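Local coordinates for protein secretin XcpQ (Pseudomonas aeruginosa, PDB 4E9J) that forms the outer-membrane channel of the type II secretion system that exports folded proteins, here represented by its periplasmic N0, N1 and N2 domains, at residues A[25-30]-A[55-60]; A[115-120]-A[150-155]; A[185-190]-A[217-222]; A[193-198]-A[235-240]. One frame throughout, in Å; residues are numbered along the deposited sequence.

Interaction 1. Residues A[25-30]-A[55-60]; sequences NLKDAD and QVSVVS
Lys27 reaches over Val59 on the face of the antiparallel ladder where Asn25 also stands. Beyond CB and CG, CD comes to 4.2 Å from Ser57 OG, and CE rests at 3.5 Å on Val59 CG2. The chain is bent at chi2 and again at chi4 (65°), and NZ turns to Asn25 OD1 on its own strand, in the amide plane and on a lone pair. OD1 is itself 3.5 Å from Val59 CG2, so both side chains touch the same methyl.

Beneath this, Leu26 and Val58 form a hydrogen-bonded pair, with Val58 N 2.7 Å from Leu26 O. Past Lys27, Asp28 and Ala29 both face Val56: a G1 beta bulge, with Asp28 at phi 48°. Ala29 N bonds to Val56 O, whereas Asp28 N is taken by Ser57 OG at 3.1 Å, almost straight at 175°. A side-chain hydroxyl thus satisfies the N-H that the bulge displaces.

In the N0 domain, Leu26, Val56 and Val58 pack against helix 31-42, and Val58 also meets helix 66-79. Beyond strand 55-61, the next strand of the sheet is 114-119.

Interaction 2. Residues A[115-120]-A[150-155]; sequences TRVIQV and ALIISD
Ala150 pairs with Gln119 in a non-hydrogen-bonded position, and its CB reaches diagonally to Val117 CG1 at 3.6 Å; its CA makes a bent CA-H...O contact with Ile118 O. Leu151 follows as the hydrogen-bonded partner of Ile118, each N-H going to the other's carbonyl, with Ile118 N to Leu151 O at 2.8 Å. Its CD1 touches Val120 CG2 at 4.3 Å, where the first segment has already left the strand, and the leucine is covered by helices 125-132 and 157-171.

Ile152 lies on the other face and splits its two branches. CG1 lies against Val117 CG2 at 3.9 Å, while CG2, anti to the backbone N, meets Thr115 CG2 at 3.5 Å. This is the antiparallel core of the N1 domain, where strand 150-155 runs between strands 114-119 and 141-145; the beta-alpha-beta-beta-alpha order is consistent with the KH-like fold of secretin N1 domains.

Ile153 exchanges two backbone bonds with Arg116, and both its CG1 and CD1 come to 4.1 Å from Ile118 CD1; it also meets Ile163 of helix 157-171. The guanidinium of Arg116 leads away from the strand pair to salt bridges with Glu114 and Glu164. Ser154 then puts OG 2.9 Å from Thr115 OG1, a buried hydroxyl pair in which either may donate; Ser154 OG is also hydrogen-bonded to Thr79 OG1, on helix 66-79 of the N0 domain.

Interaction 3. Residues A[185-190]-A[217-222]; sequences YGWVMD and RTNRLI
Asn219 spans the two backbone groups on either side of Trp187, and nearly all the close contact gathers round its amide. ND2 donates to Gly186 O at 3.0 Å, an almost straight bond (172°) with the acceptor lying in the amide plane. OD1 receives Val188 N, also at 3.0 Å, the donor tilted from the carbonyl plane. Chi1 of -159° sets CG anti to the backbone N, and the two bonds then hold the amide at the start of helix 188-201 and fix its rotation. A third, from ND2 to Leu183 O, holds it further.

Val188 fills the rest of the tight side: CB lies 3.1 Å and CG1 3.3 Å from Asn219 OD1, while CG2 approaches Leu221 CD2 at 4.2 Å. In this N2 domain the contact joins the first turn of helix 188-201 to the entry of strand 220-224, the central strand of a three-stranded antiparallel sheet. Asn219 and Arg220 both face Asp215, forming a G1 beta bulge.

The outer side is looser. Trp187 is exposed, and its CE3 comes to 4.0 Å from Asn219 OD1, the amide and ring planes being 22° apart. Arg220 heads away from the helix to a salt bridge with Asp215, and its NH2 is hydrogen-bonded to Tyr178 OH of the second subunit.

Interaction 4. Residues A[193-198]-A[235-240]; sequences EVLNNA and QLAQSL
The two helices of the N2 domain, 188-201 and 227-240, meet here through an apolar seam of leucine, valine and alanine side chains, their local axes 10.6 Å apart and inclined at 134°. Leu195 is the residue that meets the most partners. Its CD1 branch lies on Ala237 CB at 3.9 Å. The CD2 branch comes to 3.4 Å from Leu236 CD2, tighter than usual van der Waals contact, as the two side chains slide past each other in opposite directions.

Leu240 comes in from further along its segment. Its CD1 sits 3.5 Å from Leu195 CG and 3.6 Å from Val194 CG1, wedging between these two side chains. Val194 and Leu240 reach toward each other tip to tip; CG1 of the valine, anti to the backbone N (chi1 164°), is the methyl that makes this meeting, and it touches Leu240 CD2 as well, at 3.8 Å. Every contact between the helices is thus carbon on carbon. On the second helix, Ser239 turns its hydroxyl back to its own backbone, OG donating to Leu236 O at 2.7 Å.

Toward the sheet, Leu195 rests on Val212 of strand 211-215 and on Leu221 of strand 220-224, while Ala237 touches Leu221 and Ile181, the latter on strand 178-182. Both helices therefore pack on the same three-stranded sheet, and Val194, farther out, is exposed.

Interactions 1 and 2 belong to one continuous sheet although they lie in different domains, N0 and N1: strands 55-61 and 114-119 run side by side in parallel, with probable hydrogen bonds from Thr115 N to Ser57 O (2.8 Å) and from Val117 N to Val59 O (3.0 Å). Interactions 3 and 4, centres 11 Å apart, share helix 188-201 in N2 and meet through Leu221, whose CD1 is 3.8 Å from Leu195 CD1. The two pairs are separate: about 13 Å divides the nearest atoms of interactions 2 and 3, and the centres of interactions 1 and 4 are 42 Å apart. N0 and N1 are thus joined through this sheet, while N2 stands apart from these contacts.

Interaction 1. Residues A[25-30]-A[55-60]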
# COMPACT_ATOMS: atom_id res chain seq x y z
N ASN A 25 15.75 15.30 16.74
CA ASN A 25 16.62 14.15 17.01
C ASN A 25 16.34 13.69 18.44
O ASN A 25 17.10 13.96 19.37
CB ASN A 25 18.10 14.46 16.75
CG ASN A 25 18.96 13.22 16.67
OD1 ASN A 25 18.58 12.12 17.10
ND2 ASN A 25 20.14 13.36 16.10
N LEU A 26 15.19 13.05 18.60
CA LEU A 26 14.69 12.58 19.89
C LEU A 26 15.03 11.13 20.00
O LEU A 26 14.70 10.38 19.10
CB LEU A 26 13.18 12.79 19.94
CG LEU A 26 12.49 12.46 21.23
CD1 LEU A 26 13.04 13.31 22.37
CD2 LEU A 26 11.00 12.67 21.08
N LYS A 27 15.73 10.73 21.08
CA LYS A 27 16.16 9.35 21.27
C LYS A 27 15.66 8.82 22.59
O LYS A 27 15.78 9.50 23.61
CB LYS A 27 17.69 9.27 21.26
CG LYS A 27 18.29 9.55 19.90
CD LYS A 27 18.30 8.30 19.03
CE LYS A 27 18.42 8.62 17.57
NZ LYS A 27 19.72 9.26 17.23
N ASP A 28 15.06 7.63 22.56
CA ASP A 28 14.53 6.88 23.70
C ASP A 28 13.66 7.71 24.64
O ASP A 28 13.79 7.64 25.87
CB ASP A 28 15.70 6.20 24.45
CG ASP A 28 16.50 5.30 23.54
OD1 ASP A 28 16.00 4.20 23.21
OD2 ASP A 28 17.62 5.69 23.16
N ALA A 29 12.78 8.52 24.05
CA ALA A 29 11.89 9.37 24.82
C ALA A 29 10.54 8.70 24.99
O ALA A 29 10.11 7.91 24.15
CB ALA A 29 11.72 10.71 24.13
N ASP A 30 9.86 9.05 26.06
CA ASP A 30 8.51 8.55 26.29
C ASP A 30 7.64 9.09 25.14
O ASP A 30 7.84 10.23 24.71
CB ASP A 30 7.96 9.06 27.63
CG ASP A 30 6.73 8.32 28.10
OD1 ASP A 30 5.72 8.32 27.36
OD2 ASP A 30 6.77 7.73 29.20
N GLN A 55 8.23 3.85 24.25
CA GLN A 55 9.46 4.60 24.06
C GLN A 55 9.64 4.84 22.55
O GLN A 55 9.43 3.92 21.77
CB GLN A 55 10.68 3.81 24.56
CG GLN A 55 10.84 3.65 26.06
CD GLN A 55 10.84 4.96 26.81
OE1 GLN A 55 11.83 5.68 26.85
NE2 GLN A 55 9.72 5.28 27.43
N VAL A 56 9.99 6.07 22.17
CA VAL A 56 10.19 6.43 20.77
C VAL A 56 11.50 7.13 20.53
O VAL A 56 12.04 7.82 21.41
CB VAL A 56 9.00 7.26 20.21
CG1 VAL A 56 7.68 6.52 20.46
CG2 VAL A 56 8.95 8.67 20.80
N SER A 57 12.03 6.92 19.33
CA SER A 57 13.19 7.63 18.81
C SER A 57 12.71 8.21 17.47
O SER A 57 12.20 7.48 16.62
CB SER A 57 14.39 6.70 18.65
OG SER A 57 14.80 6.16 19.90
N VAL A 58 12.78 9.54 17.32
CA VAL A 58 12.28 10.26 16.15
C VAL A 58 13.37 11.16 15.66
O VAL A 58 13.86 12.00 16.42
CB VAL A 58 11.01 11.05 16.51
CG1 VAL A 58 10.41 11.71 15.27
CG2 VAL A 58 9.99 10.14 17.19
N VAL A 59 13.73 11.01 14.38
CA VAL A 59 14.86 11.71 13.79
C VAL A 59 14.55 12.26 12.41
O VAL A 59 14.05 11.53 11.57
CB VAL A 59 16.06 10.74 13.74
CG1 VAL A 59 17.27 11.34 13.02
CG2 VAL A 59 16.43 10.25 15.13
N SER A 60 14.84 13.56 12.20
CA SER A 60 14.77 14.21 10.90
C SER A 60 15.90 15.21 10.82
O SER A 60 15.89 16.19 11.57
CB SER A 60 13.42 14.90 10.69
OG SER A 60 13.29 15.42 9.38

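Interaction 2. Residues A[115-120]-A[150-155]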
# COMPACT_ATOMS: atom_id res chain seq x y z
N THR A 115 11.78 6.06 14.23
CA THR A 115 11.04 6.63 13.10
C THR A 115 11.95 7.70 12.48
O THR A 115 12.13 8.76 13.08
CB THR A 115 9.71 7.19 13.54
OG1 THR A 115 8.95 6.13 14.13
CG2 THR A 115 8.94 7.81 12.38
N ARG A 116 12.54 7.42 11.29
CA ARG A 116 13.47 8.32 10.64
C ARG A 116 12.93 8.87 9.32
O ARG A 116 12.34 8.12 8.56
CB ARG A 116 14.78 7.57 10.35
CG ARG A 116 15.90 8.53 10.01
CD ARG A 116 17.17 7.85 9.62
NE ARG A 116 17.82 7.21 10.77
CZ ARG A 116 18.98 6.58 10.71
NH1 ARG A 116 19.64 6.48 9.56
NH2 ARG A 116 19.49 6.02 11.81
N VAL A 117 13.14 10.18 9.04
CA VAL A 117 12.78 10.80 7.77
C VAL A 117 14.05 10.75 6.92
O VAL A 117 15.12 11.16 7.38
CB VAL A 117 12.29 12.26 7.94
CG1 VAL A 117 11.96 12.88 6.59
CG2 VAL A 117 11.07 12.33 8.85
N ILE A 118 13.95 10.24 5.70
CA ILE A 118 15.08 10.09 4.77
C ILE A 118 14.77 10.97 3.58
O ILE A 118 13.81 10.70 2.88
CB ILE A 118 15.27 8.60 4.33
CG1 ILE A 118 15.52 7.70 5.56
CG2 ILE A 118 16.44 8.46 3.36
CD1 ILE A 118 15.72 6.19 5.27
N GLN A 119 15.53 12.03 3.36
CA GLN A 119 15.29 12.87 2.20
C GLN A 119 15.95 12.19 1.00
O GLN A 119 16.98 11.55 1.15
CB GLN A 119 15.86 14.27 2.41
CG GLN A 119 15.39 15.27 1.35
CD GLN A 119 15.18 16.63 1.94
OE1 GLN A 119 16.11 17.43 2.04
NE2 GLN A 119 13.97 16.91 2.39
N VAL A 120 15.28 12.22 -0.15
CA VAL A 120 15.75 11.64 -1.42
C VAL A 120 16.10 12.83 -2.31
O VAL A 120 15.32 13.76 -2.43
CB VAL A 120 14.67 10.71 -2.04
CG1 VAL A 120 15.12 10.14 -3.38
CG2 VAL A 120 14.34 9.58 -1.06
N ALA A 150 10.71 13.16 0.74
CA ALA A 150 11.27 12.34 1.79
C ALA A 150 10.39 11.13 2.06
O ALA A 150 9.21 11.11 1.73
CB ALA A 150 11.43 13.18 3.06
N LEU A 151 11.01 10.13 2.68
CA LEU A 151 10.37 8.89 3.12
C LEU A 151 10.41 8.87 4.64
O LEU A 151 11.42 9.25 5.20
CB LEU A 151 11.20 7.67 2.65
CG LEU A 151 11.21 7.37 1.17
CD1 LEU A 151 12.28 6.34 0.84
CD2 LEU A 151 9.85 6.87 0.71
N ILE A 152 9.37 8.36 5.30
CA ILE A 152 9.37 8.15 6.74
C ILE A 152 9.44 6.64 6.90
O ILE A 152 8.55 5.97 6.41
CB ILE A 152 8.15 8.68 7.48
CG1 ILE A 152 8.08 10.19 7.41
CG2 ILE A 152 8.19 8.21 8.98
CD1 ILE A 152 6.71 10.74 7.66
N ILE A 153 10.48 6.12 7.57
CA ILE A 153 10.64 4.69 7.84
C ILE A 153 10.71 4.44 9.36
O ILE A 153 11.44 5.13 10.04
CB ILE A 153 11.96 4.17 7.19
CG1 ILE A 153 11.99 4.52 5.69
CG2 ILE A 153 12.15 2.64 7.46
CD1 ILE A 153 12.68 3.48 4.71
N SER A 154 10.03 3.39 9.84
CA SER A 154 10.13 2.94 11.22
C SER A 154 10.74 1.55 11.29
O SER A 154 10.23 0.65 10.65
CB SER A 154 8.79 2.94 11.94
OG SER A 154 8.28 4.26 12.02
N ASP A 155 11.84 1.38 12.03
CA ASP A 155 12.56 0.11 12.20
C ASP A 155 13.64 0.24 13.30
O ASP A 155 13.78 1.31 13.90
CB ASP A 155 13.23 -0.30 10.86
CG ASP A 155 13.31 -1.79 10.60
OD1 ASP A 155 13.32 -2.55 11.58
OD2 ASP A 155 13.50 -2.17 9.44

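Interaction 3. Residues A[185-190]-A[217-222]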
# COMPACT_ATOMS: atom_id res chain seq x y z
N TYR A 185 9.04 -22.64 -8.14
CA TYR A 185 9.86 -23.78 -7.71
C TYR A 185 11.10 -23.40 -6.89
O TYR A 185 11.41 -24.07 -5.91
CB TYR A 185 10.31 -24.58 -8.95
CG TYR A 185 9.15 -24.96 -9.83
CD1 TYR A 185 8.22 -25.91 -9.42
CD2 TYR A 185 8.93 -24.30 -11.03
CE1 TYR A 185 7.11 -26.22 -10.21
CE2 TYR A 185 7.83 -24.61 -11.83
CZ TYR A 185 6.93 -25.59 -11.43
OH TYR A 185 5.85 -25.91 -12.22
N GLY A 186 11.80 -22.37 -7.32
CA GLY A 186 13.02 -21.93 -6.68
C GLY A 186 12.81 -21.17 -5.39
O GLY A 186 11.70 -20.72 -5.08
N TRP A 187 13.86 -21.19 -4.57
CA TRP A 187 13.94 -20.46 -3.33
C TRP A 187 14.52 -19.08 -3.70
O TRP A 187 15.56 -19.02 -4.32
CB TRP A 187 14.86 -21.17 -2.35
CG TRP A 187 15.31 -20.33 -1.20
CD1 TRP A 187 16.59 -20.11 -0.80
CD2 TRP A 187 14.48 -19.76 -0.20
NE1 TRP A 187 16.60 -19.45 0.39
CE2 TRP A 187 15.32 -19.15 0.75
CE3 TRP A 187 13.09 -19.67 -0.02
CZ2 TRP A 187 14.82 -18.51 1.88
CZ3 TRP A 187 12.60 -18.98 1.07
CH2 TRP A 187 13.46 -18.41 2.01
N VAL A 188 13.79 -18.00 -3.38
CA VAL A 188 14.12 -16.59 -3.66
C VAL A 188 15.58 -16.13 -3.49
O VAL A 188 16.11 -15.45 -4.35
CB VAL A 188 13.12 -15.66 -2.90
CG1 VAL A 188 13.18 -15.86 -1.38
CG2 VAL A 188 13.34 -14.21 -3.26
N MET A 189 16.21 -16.49 -2.39
CA MET A 189 17.57 -16.08 -2.03
C MET A 189 18.59 -16.78 -2.89
O MET A 189 19.62 -16.17 -3.22
CB MET A 189 17.86 -16.31 -0.54
CG MET A 189 16.86 -15.66 0.41
SD MET A 189 16.45 -13.92 0.04
CE MET A 189 17.98 -13.15 0.46
N ASP A 190 18.32 -18.01 -3.32
CA ASP A 190 19.24 -18.71 -4.20
C ASP A 190 19.21 -18.06 -5.57
O ASP A 190 20.27 -17.83 -6.15
CB ASP A 190 18.86 -20.19 -4.38
CG ASP A 190 19.14 -21.06 -3.19
OD1 ASP A 190 19.92 -20.64 -2.32
OD2 ASP A 190 18.55 -22.15 -3.12
N ARG A 217 9.09 -12.30 1.43
CA ARG A 217 7.73 -12.50 1.94
C ARG A 217 6.82 -13.20 0.97
O ARG A 217 6.00 -14.00 1.39
CB ARG A 217 7.07 -11.20 2.44
N THR A 218 6.94 -12.92 -0.35
CA THR A 218 6.09 -13.54 -1.37
C THR A 218 6.89 -14.39 -2.36
O THR A 218 6.33 -14.85 -3.37
CB THR A 218 5.24 -12.47 -2.04
OG1 THR A 218 6.11 -11.45 -2.55
CG2 THR A 218 4.23 -11.85 -1.08
N ASN A 219 8.16 -14.69 -2.04
CA ASN A 219 9.02 -15.52 -2.85
C ASN A 219 9.06 -15.03 -4.30
O ASN A 219 8.82 -15.80 -5.24
CB ASN A 219 8.62 -17.01 -2.78
CG ASN A 219 9.76 -17.92 -3.16
OD1 ASN A 219 10.85 -17.77 -2.67
ND2 ASN A 219 9.59 -18.85 -4.08
N ARG A 220 9.35 -13.74 -4.46
CA ARG A 220 9.41 -13.12 -5.79
C ARG A 220 10.64 -12.21 -5.96
O ARG A 220 11.20 -11.69 -4.99
CB ARG A 220 8.12 -12.35 -6.04
CG ARG A 220 8.01 -11.08 -5.29
CD ARG A 220 6.67 -10.39 -5.49
NE ARG A 220 6.72 -9.06 -4.88
CZ ARG A 220 5.90 -8.05 -5.16
NH1 ARG A 220 6.07 -6.88 -4.56
NH2 ARG A 220 4.92 -8.19 -6.04
N LEU A 221 11.04 -12.01 -7.23
CA LEU A 221 12.16 -11.16 -7.60
C LEU A 221 11.63 -9.91 -8.23
O LEU A 221 10.71 -9.97 -9.05
CB LEU A 221 13.04 -11.85 -8.65
CG LEU A 221 13.66 -13.18 -8.25
CD1 LEU A 221 14.41 -13.77 -9.43
CD2 LEU A 221 14.56 -13.02 -7.05
N ILE A 222 12.27 -8.79 -7.94
CA ILE A 222 11.98 -7.50 -8.58
C ILE A 222 13.23 -7.18 -9.39
O ILE A 222 14.31 -7.14 -8.82
CB ILE A 222 11.67 -6.42 -7.56
CG1 ILE A 222 10.40 -6.78 -6.78
CG2 ILE A 222 11.54 -5.06 -8.23
CD1 ILE A 222 10.28 -6.03 -5.44

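Interaction 4. Residues A[193-198]-A[235-240]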
# COMPACT_ATOMS: atom_id res chain seq x y z
N GLU A 193 21.10 -14.69 -5.60
CA GLU A 193 22.55 -14.92 -5.54
C GLU A 193 23.12 -15.40 -6.88
O GLU A 193 24.14 -14.90 -7.31
CB GLU A 193 22.88 -15.92 -4.40
CG GLU A 193 24.33 -15.91 -3.94
CD GLU A 193 24.59 -16.89 -2.81
OE1 GLU A 193 24.56 -18.12 -3.08
OE2 GLU A 193 24.78 -16.45 -1.66
N VAL A 194 22.45 -16.34 -7.55
CA VAL A 194 22.91 -16.82 -8.87
C VAL A 194 22.90 -15.69 -9.90
O VAL A 194 23.84 -15.56 -10.69
CB VAL A 194 22.02 -18.01 -9.33
CG1 VAL A 194 22.19 -18.28 -10.82
CG2 VAL A 194 22.36 -19.26 -8.54
N LEU A 195 21.83 -14.90 -9.92
CA LEU A 195 21.71 -13.80 -10.87
C LEU A 195 22.73 -12.72 -10.62
O LEU A 195 23.36 -12.28 -11.57
CB LEU A 195 20.28 -13.23 -10.85
CG LEU A 195 19.24 -14.19 -11.40
CD1 LEU A 195 17.84 -13.70 -11.08
CD2 LEU A 195 19.45 -14.46 -12.88
N ASN A 196 22.97 -12.36 -9.34
CA ASN A 196 23.98 -11.38 -8.98
C ASN A 196 25.38 -11.87 -9.31
O ASN A 196 26.17 -11.12 -9.85
CB ASN A 196 23.90 -11.04 -7.50
CG ASN A 196 22.72 -10.19 -7.18
OD1 ASN A 196 22.28 -9.37 -7.99
ND2 ASN A 196 22.23 -10.27 -5.94
N ASN A 197 25.68 -13.14 -8.97
CA ASN A 197 26.98 -13.75 -9.28
C ASN A 197 27.23 -13.74 -10.78
O ASN A 197 28.26 -13.23 -11.20
CB ASN A 197 27.09 -15.19 -8.72
CG ASN A 197 27.37 -15.24 -7.25
OD1 ASN A 197 27.60 -14.22 -6.59
ND2 ASN A 197 27.39 -16.44 -6.70
N ALA A 198 26.27 -14.22 -11.58
CA ALA A 198 26.41 -14.20 -13.05
C ALA A 198 26.65 -12.79 -13.62
O ALA A 198 27.46 -12.64 -14.54
CB ALA A 198 25.20 -14.83 -13.71
N GLN A 235 14.40 -12.90 -18.63
CA GLN A 235 14.51 -14.20 -19.31
C GLN A 235 15.44 -15.14 -18.55
O GLN A 235 15.08 -16.29 -18.34
CB GLN A 235 15.01 -14.03 -20.77
N LEU A 236 16.61 -14.64 -18.12
CA LEU A 236 17.60 -15.40 -17.33
C LEU A 236 16.98 -15.89 -16.02
O LEU A 236 17.24 -17.02 -15.63
CB LEU A 236 18.84 -14.54 -17.01
CG LEU A 236 20.03 -15.31 -16.39
CD1 LEU A 236 20.64 -16.30 -17.38
CD2 LEU A 236 21.12 -14.36 -15.88
N ALA A 237 16.23 -15.01 -15.30
CA ALA A 237 15.53 -15.38 -14.06
C ALA A 237 14.53 -16.50 -14.28
O ALA A 237 14.46 -17.43 -13.47
CB ALA A 237 14.84 -14.16 -13.47
N GLN A 238 13.83 -16.48 -15.41
CA GLN A 238 12.89 -17.56 -15.70
C GLN A 238 13.56 -18.93 -15.87
O GLN A 238 13.01 -19.91 -15.38
CB GLN A 238 11.95 -17.17 -16.84
CG GLN A 238 10.98 -16.04 -16.44
CD GLN A 238 9.94 -16.46 -15.45
OE1 GLN A 238 9.89 -17.61 -15.00
NE2 GLN A 238 9.06 -15.52 -15.08
N SER A 239 14.82 -18.97 -16.37
CA SER A 239 15.56 -20.24 -16.48
C SER A 239 15.97 -20.84 -15.12
O SER A 239 16.28 -22.03 -15.07
CB SER A 239 16.79 -20.07 -17.38
OG SER A 239 17.89 -19.45 -16.72
N LEU A 240 16.02 -20.05 -14.03
CA LEU A 240 16.36 -20.56 -12.70
C LEU A 240 15.14 -21.14 -12.00
O LEU A 240 15.30 -21.86 -11.02
CB LEU A 240 16.95 -19.45 -11.82
CG LEU A 240 18.18 -18.74 -12.38
CD1 LEU A 240 18.67 -17.67 -11.41
CD2 LEU A 240 19.30 -19.73 -12.74